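Local coordinates for protein Tni2 (Pseudomonas fluorescens, PDB 6B12) that is probably an immunity protein that binds and neutralises its cognate antibacterial toxin, Tne2, an effector of the type VI secretion system, at residues Y108-Q113 against T123-R128. Residues are numbered along the deposited sequence; the frame is centred on the assembly and turned at random.
Sequences YSWFEQ and TCMFSR
Strands 102-112 and 121-128 pair antiparallel as a beta hairpin within a five-stranded meander, their local axes 4.6 Å apart, with a classic beta bulge where Ser109 and Trp110 together lie opposite Met125. Ser109, with psi near -39°, is the first bulge residue. Ser109 N donates to Met125 O, and Met125 N returns a nearly straight bond of 2.7 Å to Trp110 O, so the single residue is gripped on both backbone polar atoms. The extra residue lets Tyr108 and Phe111 share a face of the sheet with Cys124 and Phe126, against Leu80 of strand 78-84 and Leu97 of strand 96-99. Here Cys124 SG, anti to its backbone N, sits between two rings, 3.5 Å from Tyr108 CD1 and 3.8 Å from Phe111 CE1, oblique to both. Phe126 turns its edge to one face of Tyr108 in a T-shaped stack, CD1 lying 3.9 Å from Tyr108 CE1; Tyr108 OH reaches on to Ala94 O. On the opposite face of the sheet, chi1 of Met125, a selenomethionine, sets CG over the five-membered ring of Trp110, 3.4 Å from NE1, a CH-pi contact, and bends at chi2 and chi3 then turn SE and CE. Trp110 NE1 also gives a weak bond to Glu112 OE2. Both carboxylate oxygens of Glu112 bind the backbone of the partner protein's chain, which also packs on Trp110, so this face is part of the complex interface. Toward the hairpin's connecting loop, Glu112 N donates to Thr123 O from above the carbonyl plane, and a water accepts from Thr123 N at 3.1 Å while donating to Glu112 O at 2.5 Å.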
# COMPACT_ATOMS: atom_id res chain seq x y z
N TYR C 108 7.35 5.54 -3.91
CA TYR C 108 6.20 5.54 -3.01
C TYR C 108 5.05 4.74 -3.63
O TYR C 108 4.79 4.84 -4.84
CB TYR C 108 5.76 6.97 -2.71
CG TYR C 108 6.74 7.68 -1.80
CD1 TYR C 108 6.88 7.29 -0.47
CD2 TYR C 108 7.53 8.72 -2.27
CE1 TYR C 108 7.78 7.95 0.39
CE2 TYR C 108 8.44 9.39 -1.41
CZ TYR C 108 8.54 8.99 -0.08
OH TYR C 108 9.42 9.62 0.78
N SER C 109 4.37 3.94 -2.80
CA SER C 109 3.50 2.87 -3.28
C SER C 109 2.08 2.96 -2.78
O SER C 109 1.17 2.68 -3.55
CB SER C 109 4.09 1.51 -2.93
OG SER C 109 5.35 1.40 -3.56
N TRP C 110 1.84 3.33 -1.51
CA TRP C 110 0.47 3.49 -1.02
C TRP C 110 0.53 4.17 0.33
O TRP C 110 1.61 4.34 0.91
CB TRP C 110 -0.27 2.14 -0.93
CG TRP C 110 0.17 1.15 0.16
CD1 TRP C 110 -0.24 1.12 1.46
CD2 TRP C 110 1.06 0.04 -0.01
NE1 TRP C 110 0.36 0.08 2.13
CE2 TRP C 110 1.15 -0.61 1.24
CE3 TRP C 110 1.78 -0.47 -1.09
CZ2 TRP C 110 1.95 -1.73 1.44
CZ3 TRP C 110 2.56 -1.60 -0.89
CH2 TRP C 110 2.64 -2.21 0.36
N PHE C 111 -0.64 4.56 0.85
CA PHE C 111 -0.72 5.30 2.11
C PHE C 111 -1.25 4.40 3.22
O PHE C 111 -2.05 3.49 2.97
CB PHE C 111 -1.66 6.51 1.99
CG PHE C 111 -1.21 7.55 1.01
CD1 PHE C 111 -0.16 8.40 1.32
CD2 PHE C 111 -1.83 7.66 -0.23
CE1 PHE C 111 0.27 9.36 0.40
CE2 PHE C 111 -1.41 8.61 -1.14
CZ PHE C 111 -0.37 9.47 -0.84
N GLU C 112 -0.82 4.67 4.45
CA GLU C 112 -1.44 4.08 5.64
C GLU C 112 -1.60 5.17 6.68
O GLU C 112 -0.97 6.23 6.60
CB GLU C 112 -0.61 2.94 6.23
CG GLU C 112 -0.40 1.76 5.31
CD GLU C 112 -1.63 0.88 5.14
OE1 GLU C 112 -2.66 1.09 5.85
OE2 GLU C 112 -1.57 -0.01 4.29
N GLN C 113 -2.43 4.90 7.68
CA GLN C 113 -2.64 5.85 8.76
C GLN C 113 -2.27 5.17 10.07
O GLN C 113 -2.80 4.10 10.40
CB GLN C 113 -4.09 6.34 8.78
CG GLN C 113 -4.21 7.74 9.37
CD GLN C 113 -5.64 8.22 9.47
OE1 GLN C 113 -6.52 7.75 8.75
NE2 GLN C 113 -5.87 9.18 10.37
N THR C 123 1.50 9.03 6.38
CA THR C 123 2.45 7.94 6.13
C THR C 123 2.33 7.45 4.70
O THR C 123 1.22 7.18 4.23
CB THR C 123 2.19 6.77 7.08
OG1 THR C 123 2.31 7.20 8.44
CG2 THR C 123 3.20 5.64 6.83
N CYS C 124 3.46 7.27 4.03
CA CYS C 124 3.44 6.67 2.70
C CYS C 124 4.46 5.54 2.69
O CYS C 124 5.55 5.66 3.28
CB CYS C 124 3.74 7.70 1.62
SG CYS C 124 3.38 7.16 -0.07
N MSE C 125 4.06 4.43 2.09
CA MSE C 125 4.88 3.22 2.08
C MSE C 125 5.81 3.30 0.87
O MSE C 125 5.37 3.57 -0.23
CB MSE C 125 3.99 1.98 2.04
CG MSE C 125 2.96 1.94 3.16
SE MSE C 125 3.76 2.05 4.95
CE MSE C 125 4.87 0.51 4.70
N PHE C 126 7.10 3.05 1.11
CA PHE C 126 8.17 3.29 0.14
C PHE C 126 8.82 1.96 -0.19
O PHE C 126 9.19 1.22 0.72
CB PHE C 126 9.18 4.26 0.77
CG PHE C 126 10.46 4.49 -0.00
CD1 PHE C 126 10.57 5.52 -0.92
CD2 PHE C 126 11.60 3.74 0.29
CE1 PHE C 126 11.77 5.77 -1.57
CE2 PHE C 126 12.81 3.99 -0.36
CZ PHE C 126 12.90 4.98 -1.29
N SER C 127 8.90 1.64 -1.49
CA SER C 127 9.55 0.41 -1.95
C SER C 127 10.96 0.76 -2.41
O SER C 127 11.14 1.46 -3.42
CB SER C 127 8.75 -0.22 -3.09
OG SER C 127 9.31 -1.48 -3.45
N ARG C 128 11.96 0.26 -1.68
CA ARG C 128 13.36 0.55 -2.01
C ARG C 128 13.72 -0.13 -3.32
O ARG C 128 13.47 -1.32 -3.50
CB ARG C 128 14.27 0.06 -0.88
CG ARG C 128 15.75 0.28 -1.12
CD ARG C 128 16.52 0.16 0.18
NE ARG C 128 16.55 -1.20 0.71
CZ ARG C 128 17.08 -1.53 1.89
NH1 ARG C 128 17.61 -0.59 2.67
NH2 ARG C 128 17.03 -2.79 2.30
O HOH W 1 -1.53 8.61 6.12